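Local coordinates for hypothetical protein (Ruminococcus gnavus, PDB 4QAN), which is of unknown function but binds magnesium and has a cystatin-like fold, as a divergent member of the NTF2-like superfamily, at residues S142-I146 with L157-A161; K323-G327 with A356-S360. One frame throughout, in Å; residues are numbered along the deposited sequence.

Interaction 1 (S142-I146 with L157-A161); sequences SELEI and LGFTA
Ser142-Ile146 and Leu157-Ala161 pair as the antiparallel arms of the beta hairpin 140-150/153-164, within the first sheet of the chain. In the three hydrogen-bonded pairs, Ser142-Ala161, Leu144-Phe159 and Ile146-Leu157, each residue donates once and accepts once, six backbone bonds in all. The bond from Leu144 N to Phe159 O (2.9 Å) is nearly straight, whereas Phe159 N reaches Leu144 O at 3.1 Å with a bent N-H angle of 139°. In the non-hydrogen-bonded pair Glu145-Gly158, between the last two of these, Gly158 CA makes a CA-H...O contact to Leu144 O at 3.3 Å.

Ser142, Leu144, Ile146, Leu157, Phe159 and Ala161 share one face. There Leu144 CD1 meets Ala161 CB at 3.7 Å and Ile146 CB lies 4.2 Å from Leu157 CB. The side chains of Ile146 and Phe159 cross at about a right angle. On the other face Glu143 and Thr160 lie side by side, and Thr160 OG1 is hydrogen-bonded to Gly176 O.

Helix 27-39 packs on the apolar face through Val31 and Leu35, and its Glu27 takes the Ser142 hydroxyl. Strands 116-122 and 167-172 continue the sheet beyond the two arms, and helix 126-135 covers Glu143.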
loop_
_atom_site.group_PDB
_atom_site.type_symbol
_atom_site.label_atom_id
_atom_site.label_comp_id
_atom_site.label_asym_id
_atom_site.label_seq_id
_atom_site.Cartn_x
_atom_site.Cartn_y
_atom_site.Cartn_z
ATOM N N SER A 142 -17.596 13.306 3.891
ATOM C CA SER A 142 -17.668 14.709 4.299
ATOM C C SER A 142 -16.332 15.393 4.027
ATOM O O SER A 142 -15.315 15.020 4.610
ATOM C CB SER A 142 -18.030 14.816 5.772
ATOM O OG SER A 142 -17.865 16.144 6.212
ATOM N N GLU A 143 -16.342 16.369 3.120
ATOM C CA GLU A 143 -15.147 17.137 2.780
ATOM C C GLU A 143 -15.058 18.341 3.698
ATOM O O GLU A 143 -15.935 19.198 3.678
ATOM C CB GLU A 143 -15.188 17.596 1.323
ATOM C CG GLU A 143 -14.676 16.564 0.332
ATOM C CD GLU A 143 -14.676 17.093 -1.093
ATOM O OE1 GLU A 143 -15.764 17.494 -1.561
ATOM O OE2 GLU A 143 -13.599 17.109 -1.740
ATOM N N LEU A 144 -14.003 18.392 4.508
ATOM C CA LEU A 144 -13.849 19.443 5.504
ATOM C C LEU A 144 -12.695 20.359 5.177
ATOM O O LEU A 144 -11.646 19.914 4.714
ATOM C CB LEU A 144 -13.647 18.856 6.905
ATOM C CG LEU A 144 -14.850 18.072 7.448
ATOM C CD1 LEU A 144 -14.660 16.580 7.226
ATOM C CD2 LEU A 144 -15.083 18.357 8.924
ATOM N N GLU A 145 -12.925 21.648 5.400
ATOM C CA GLU A 145 -11.887 22.657 5.364
ATOM C C GLU A 145 -11.468 22.910 6.801
ATOM O O GLU A 145 -12.317 23.141 7.666
ATOM C CB GLU A 145 -12.423 23.956 4.768
ATOM C CG GLU A 145 -13.005 23.832 3.369
ATOM C CD GLU A 145 -13.519 25.163 2.848
ATOM O OE1 GLU A 145 -13.746 26.083 3.665
ATOM O OE2 GLU A 145 -13.693 25.294 1.619
ATOM N N ILE A 146 -10.165 22.885 7.055
ATOM C CA ILE A 146 -9.653 23.009 8.415
ATOM C C ILE A 146 -8.712 24.204 8.497
ATOM O O ILE A 146 -7.748 24.288 7.747
ATOM C CB ILE A 146 -8.927 21.720 8.839
ATOM C CG1 ILE A 146 -9.853 20.512 8.667
ATOM C CG2 ILE A 146 -8.434 21.798 10.277
ATOM C CD1 ILE A 146 -9.110 19.205 8.560
ATOM N N LEU A 157 -6.433 23.482 5.614
ATOM C CA LEU A 157 -6.214 22.110 5.161
ATOM C C LEU A 157 -7.531 21.551 4.653
ATOM O O LEU A 157 -8.592 22.026 5.037
ATOM C CB LEU A 157 -5.679 21.237 6.293
ATOM C CG LEU A 157 -4.582 21.827 7.183
ATOM C CD1 LEU A 157 -4.478 21.054 8.487
ATOM C CD2 LEU A 157 -3.250 21.832 6.459
ATOM N N GLY A 158 -7.458 20.549 3.783
ATOM C CA GLY A 158 -8.651 19.864 3.305
ATOM C C GLY A 158 -8.553 18.383 3.578
ATOM O O GLY A 158 -7.714 17.712 2.998
ATOM N N PHE A 159 -9.387 17.870 4.479
ATOM C CA PHE A 159 -9.471 16.424 4.705
ATOM C C PHE A 159 -10.763 15.861 4.107
ATOM O O PHE A 159 -11.837 16.489 4.189
ATOM C CB PHE A 159 -9.437 16.067 6.208
ATOM C CG PHE A 159 -8.150 16.412 6.926
ATOM C CD1 PHE A 159 -7.021 16.887 6.253
ATOM C CD2 PHE A 159 -8.059 16.210 8.298
ATOM C CE1 PHE A 159 -5.856 17.190 6.938
ATOM C CE2 PHE A 159 -6.889 16.510 8.990
ATOM C CZ PHE A 159 -5.789 16.999 8.309
ATOM N N THR A 160 -10.651 14.666 3.525
ATOM C CA THR A 160 -11.809 13.870 3.146
ATOM C C THR A 160 -12.065 12.811 4.226
ATOM O O THR A 160 -11.298 11.857 4.379
ATOM C CB THR A 160 -11.613 13.188 1.785
ATOM O OG1 THR A 160 -11.266 14.169 0.798
ATOM C CG2 THR A 160 -12.877 12.455 1.360
ATOM N N ALA A 161 -13.142 13.007 4.977
ATOM C CA ALA A 161 -13.561 12.093 6.033
ATOM C C ALA A 161 -14.623 11.163 5.493
ATOM O O ALA A 161 -15.465 11.572 4.694
ATOM C CB ALA A 161 -14.112 12.871 7.211
#

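Interaction 2 (K323-G327 with A356-S360); sequences KQYAG and APALS
Ala356 lies in the loop after strand 349-353, which folds over the side chain of Gln324 on strand 322-331. Its CB points toward the strand and comes within 3.5 Å of Gln324 OE1, while its carbonyl oxygen accepts Leu359 N, one of two turn bonds that curl the loop. Pro357 begins the short 3-10 segment. Its ring runs obliquely across the end of the glutamine, with CD 3.3 Å from Gln324 OE1; its nitrogen is also near this oxygen but has no hydrogen to give.

The next residue supplies the hydrogen bond across the contact: Ala358 N donates to Gln324 OE1 at 2.8 Å, arriving in the carbonyl plane on a lone pair, with an N-H angle of 157°. The methyl of Ala358 also packs tightly on the amide, CB lying 3.0 Å from Gln324 OE1. The glutamine gets there because its CG stands anti to its carbonyl carbon (chi1 -75°) and the chain then runs on extended (chi2 176°), carrying the amide from the strand to the turn. A leucine in place of Gln324 would probably leave Ala358 N without its acceptor and the 3-10 turn without its polar tie to the strand.

Leu359 adds a looser apolar touch, CD1 to Ala326 CB at 4.3 Å. Its backbone then leads to Ser360, whose CB points away from the strand; this serine is a magnesium ligand in a crystal structure of the protein, although no metal is bound to this chain.

Strands 305-314 and 334-344 flank strand 322-331, and the loop rests on both, Ala356 and Leu359 on Ile313 and Pro357 on Thr341. Leu383 of strand 383-384 lies against Ala326 and Leu359, while Tyr325 packs against the start of helix 221-234.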
loop_
_atom_site.group_PDB
_atom_site.type_symbol
_atom_site.label_atom_id
_atom_site.label_comp_id
_atom_site.label_asym_id
_atom_site.label_seq_id
_atom_site.Cartn_x
_atom_site.Cartn_y
_atom_site.Cartn_z
ATOM N N LYS A 323 23.074 -11.927 -5.014
ATOM C CA LYS A 323 23.042 -12.792 -6.181
ATOM C C LYS A 323 21.753 -12.671 -6.986
ATOM O O LYS A 323 20.660 -12.546 -6.427
ATOM C CB LYS A 323 23.258 -14.237 -5.753
ATOM C CG LYS A 323 24.600 -14.435 -5.071
ATOM C CD LYS A 323 24.965 -15.895 -4.895
ATOM C CE LYS A 323 26.339 -16.017 -4.249
ATOM N NZ LYS A 323 27.454 -15.595 -5.150
ATOM N N GLN A 324 21.889 -12.712 -8.308
ATOM C CA GLN A 324 20.740 -12.650 -9.197
ATOM C C GLN A 324 20.342 -14.036 -9.695
ATOM O O GLN A 324 21.188 -14.865 -10.056
ATOM C CB GLN A 324 21.026 -11.740 -10.381
ATOM C CG GLN A 324 20.995 -10.273 -10.027
ATOM C CD GLN A 324 21.379 -9.399 -11.202
ATOM O OE1 GLN A 324 20.699 -9.379 -12.227
ATOM N NE2 GLN A 324 22.464 -8.667 -11.054
ATOM N N TYR A 325 19.037 -14.264 -9.715
ATOM C CA TYR A 325 18.486 -15.546 -10.083
ATOM C C TYR A 325 17.303 -15.304 -11.011
ATOM O O TYR A 325 16.606 -14.299 -10.873
ATOM C CB TYR A 325 18.044 -16.304 -8.811
ATOM C CG TYR A 325 19.180 -17.024 -8.115
ATOM C CD1 TYR A 325 20.028 -16.359 -7.222
ATOM C CD2 TYR A 325 19.418 -18.381 -8.363
ATOM C CE1 TYR A 325 21.080 -17.021 -6.606
ATOM C CE2 TYR A 325 20.462 -19.046 -7.747
ATOM C CZ TYR A 325 21.292 -18.363 -6.874
ATOM O OH TYR A 325 22.329 -19.048 -6.270
ATOM N N ALA A 326 17.080 -16.238 -11.938
ATOM C CA ALA A 326 15.904 -16.224 -12.804
ATOM C C ALA A 326 14.905 -17.259 -12.345
ATOM O O ALA A 326 15.270 -18.369 -12.000
ATOM C CB ALA A 326 16.310 -16.501 -14.243
ATOM N N GLY A 327 13.634 -16.881 -12.319
ATOM C CA GLY A 327 12.537 -17.808 -12.045
ATOM C C GLY A 327 11.922 -18.223 -13.376
ATOM O O GLY A 327 11.644 -17.371 -14.224
ATOM N N ALA A 356 16.170 -8.483 -12.084
ATOM C CA ALA A 356 17.504 -8.976 -12.374
ATOM C C ALA A 356 18.101 -8.119 -13.485
ATOM O O ALA A 356 17.980 -8.450 -14.670
ATOM C CB ALA A 356 17.460 -10.433 -12.781
ATOM N N PRO A 357 18.774 -7.020 -13.101
ATOM C CA PRO A 357 19.342 -6.097 -14.063
ATOM C C PRO A 357 20.244 -6.799 -15.073
ATOM O O PRO A 357 20.312 -6.391 -16.234
ATOM C CB PRO A 357 20.174 -5.154 -13.205
ATOM C CG PRO A 357 19.578 -5.223 -11.861
ATOM C CD PRO A 357 18.995 -6.582 -11.711
ATOM N N ALA A 358 20.898 -7.866 -14.630
ATOM C CA ALA A 358 21.851 -8.607 -15.457
ATOM C C ALA A 358 21.223 -9.250 -16.705
ATOM O O ALA A 358 21.921 -9.550 -17.674
ATOM C CB ALA A 358 22.538 -9.658 -14.601
ATOM N N LEU A 359 19.918 -9.483 -16.662
ATOM C CA LEU A 359 19.149 -9.953 -17.814
ATOM C C LEU A 359 18.147 -8.899 -18.282
ATOM O O LEU A 359 17.188 -9.223 -18.984
ATOM C CB LEU A 359 18.384 -11.228 -17.447
ATOM C CG LEU A 359 19.204 -12.493 -17.167
ATOM C CD1 LEU A 359 18.262 -13.625 -16.786
ATOM C CD2 LEU A 359 20.062 -12.885 -18.357
ATOM N N SER A 360 18.377 -7.645 -17.889
ATOM C CA SER A 360 17.512 -6.517 -18.231
ATOM C C SER A 360 16.069 -6.660 -17.728
ATOM O O SER A 360 15.156 -6.049 -18.281
ATOM C CB SER A 360 17.533 -6.250 -19.742
ATOM O OG SER A 360 16.670 -5.175 -20.059
#

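From the N terminus, the chain passes through several helices and strand 116-122 before interaction 1 closes a short hairpin, with ten residues between its segments. It then runs through strand 167-172 and helices 221-234 to 287-296 into a second sheet. There interaction 2 closes a longer loop of 28 residues, containing strands 334-344 and 349-353. The two loops follow in series and neither nest nor cross. Interaction 1 joins neighbouring strands within the first sheet; interaction 2 ties a strand of the second sheet to the loop before strand 367-369. Their centres lie about 46 Å apart, on opposite sides of the chain's centre, and their nearest atoms are about 38 Å from each other.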